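Local coordinates for protein probable amino acid aminotransferase (Mycobacterium tuberculosis, PDB 6Q1S) that is probably an amino acid aminotransferase of class IV, a two-subunit protein that carries 4'-deoxy-4'-aminopyridoxal-5'-phosphate in its pocket, at residues 72-77 with 89-94. Sequence-based numbering, arbitrary orientation.
Sequences RAVEVA and GALRLI
Val-74, Leu-91 and Leu-93 meet where helix 67-84 packs on the antiparallel sheet of this class IV aminotransferase chain, here against strand 89-96, the next element in the chain. The two short segments run nearly antiparallel, at 155°, with their axes 10.2 Å apart at closest approach, and Val-74 lies opposite Leu-91 in register. The side chains that meet are all apolar, and all four touching residues are buried.

Val-74 is the central side chain, because both leucines of the strand reach it. Its CG1 stands anti to its own carbonyl carbon (chi1 -55°) and is the branch that does the touching. On the strand, Leu-91 and Leu-93 are two residues apart; both bring CD2 to CG1 of Val-74, and Leu-91 also uses CD1. Leu-91 directs its CB at the helix and divides its end between two residues one helical turn apart: CD2 lies 4.3 Å from CG1 of Val-74, while CD1 lies 4.3 Å from CB of Ala-77. CD1 also lies 4.2 Å from the backbone O of Val-74, an oxygen that accepts a hydrogen bond from the hydroxyl of Thr-78 on the same helix.

Around this contact, strand 89-96 is flanked by strands 31-39 and 106-113, and Leu-36 of the first touches both leucines. Val-5 of strand 3-6 packs against Ala-73 and Ala-77, extending the apolar layer under the helix. Arg-92, between the two leucines, instead forms a salt bridge with Glu-100 of the second subunit, so the strand joins helix packing to the subunit interface. Leu-93 makes the closest approach of all: its side chain and that of Val-74 cross at a slant, with CD2 of Leu-93 3.5 Å from CG1 of Val-74.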
loop_
_atom_site.group_PDB
_atom_site.type_symbol
_atom_site.label_atom_id
_atom_site.label_comp_id
_atom_site.label_asym_id
_atom_site.label_seq_id
_atom_site.Cartn_x
_atom_site.Cartn_y
_atom_site.Cartn_z
ATOM N N ARG B 72 23.705 -13.805 5.634
ATOM C CA ARG B 72 24.637 -13.365 6.667
ATOM C C ARG B 72 23.983 -12.361 7.609
ATOM O O ARG B 72 24.182 -12.425 8.827
ATOM C CB ARG B 72 25.892 -12.769 6.036
ATOM C CG ARG B 72 26.955 -12.373 7.053
ATOM C CD ARG B 72 28.178 -11.801 6.366
ATOM N NE ARG B 72 27.856 -10.605 5.597
ATOM C CZ ARG B 72 28.651 -10.076 4.674
ATOM N NH1 ARG B 72 29.818 -10.646 4.400
ATOM N NH2 ARG B 72 28.279 -8.985 4.019
ATOM N N ALA B 73 23.213 -11.415 7.062
ATOM C CA ALA B 73 22.547 -10.428 7.905
ATOM C C ALA B 73 21.545 -11.085 8.848
ATOM O O ALA B 73 21.427 -10.686 10.012
ATOM C CB ALA B 73 21.857 -9.377 7.035
ATOM N N VAL B 74 20.820 -12.099 8.368
ATOM C CA VAL B 74 19.884 -12.805 9.238
ATOM C C VAL B 74 20.637 -13.622 10.282
ATOM O O VAL B 74 20.223 -13.701 11.444
ATOM C CB VAL B 74 18.899 -13.662 8.417
ATOM C CG1 VAL B 74 18.181 -12.802 7.394
ATOM C CG2 VAL B 74 19.587 -14.830 7.741
ATOM N N GLU B 75 21.747 -14.254 9.885
ATOM C CA GLU B 75 22.511 -15.066 10.825
ATOM C C GLU B 75 23.146 -14.203 11.906
ATOM O O GLU B 75 23.175 -14.589 13.081
ATOM C CB GLU B 75 23.579 -15.864 10.080
ATOM C CG GLU B 75 24.489 -16.671 10.985
ATOM C CD GLU B 75 23.849 -17.951 11.469
ATOM O OE1 GLU B 75 22.770 -18.308 10.955
ATOM O OE2 GLU B 75 24.425 -18.603 12.364
ATOM N N VAL B 76 23.653 -13.030 11.530
ATOM C CA VAL B 76 24.225 -12.117 12.513
ATOM C C VAL B 76 23.140 -11.620 13.460
ATOM O O VAL B 76 23.317 -11.605 14.684
ATOM C CB VAL B 76 24.940 -10.951 11.805
ATOM C CG1 VAL B 76 25.184 -9.807 12.773
ATOM C CG2 VAL B 76 26.248 -11.425 11.189
ATOM N N ALA B 77 21.996 -11.216 12.905
ATOM C CA ALA B 77 20.900 -10.730 13.736
ATOM C C ALA B 77 20.328 -11.841 14.607
ATOM O O ALA B 77 19.946 -11.600 15.758
ATOM C CB ALA B 77 19.807 -10.122 12.857
ATOM N N GLY B 89 11.493 -14.108 18.766
ATOM C CA GLY B 89 11.734 -12.819 18.166
ATOM C C GLY B 89 10.998 -12.677 16.848
ATOM O O GLY B 89 10.669 -13.657 16.180
ATOM N N ALA B 90 10.742 -11.426 16.490
ATOM C CA ALA B 90 10.103 -11.073 15.227
ATOM C C ALA B 90 11.184 -10.499 14.320
ATOM O O ALA B 90 11.546 -9.325 14.438
ATOM C CB ALA B 90 8.965 -10.080 15.445
ATOM N N LEU B 91 11.700 -11.330 13.420
ATOM C CA LEU B 91 12.750 -10.932 12.493
ATOM C C LEU B 91 12.122 -10.560 11.157
ATOM O O LEU B 91 11.352 -11.342 10.589
ATOM C CB LEU B 91 13.771 -12.059 12.316
ATOM C CG LEU B 91 15.078 -11.718 11.600
ATOM C CD1 LEU B 91 16.247 -12.437 12.252
ATOM C CD2 LEU B 91 14.983 -12.093 10.135
ATOM N N ARG B 92 12.457 -9.373 10.657
ATOM C CA ARG B 92 11.880 -8.863 9.422
ATOM C C ARG B 92 12.986 -8.400 8.485
ATOM O O ARG B 92 13.972 -7.804 8.923
ATOM C CB ARG B 92 10.911 -7.701 9.690
ATOM C CG ARG B 92 9.499 -8.144 10.041
ATOM C CD ARG B 92 8.650 -6.983 10.543
ATOM N NE ARG B 92 9.212 -6.310 11.711
ATOM C CZ ARG B 92 8.695 -5.207 12.245
ATOM N NH1 ARG B 92 7.606 -4.663 11.720
ATOM N NH2 ARG B 92 9.267 -4.647 13.303
ATOM N N LEU B 93 12.819 -8.696 7.197
ATOM C CA LEU B 93 13.732 -8.261 6.144
ATOM C C LEU B 93 13.075 -7.135 5.359
ATOM O O LEU B 93 12.049 -7.352 4.713
ATOM C CB LEU B 93 14.076 -9.418 5.207
ATOM C CG LEU B 93 14.126 -10.803 5.841
ATOM C CD1 LEU B 93 14.254 -11.876 4.774
ATOM C CD2 LEU B 93 15.285 -10.869 6.805
ATOM N N ILE B 94 13.665 -5.945 5.402
ATOM C CA ILE B 94 13.122 -4.781 4.709
ATOM C C ILE B 94 13.959 -4.531 3.463
ATOM O O ILE B 94 15.176 -4.338 3.552
ATOM C CB ILE B 94 13.099 -3.541 5.615
ATOM C CG1 ILE B 94 12.441 -3.872 6.955
ATOM C CG2 ILE B 94 12.372 -2.395 4.923
ATOM C CD1 ILE B 94 10.976 -4.232 6.845
#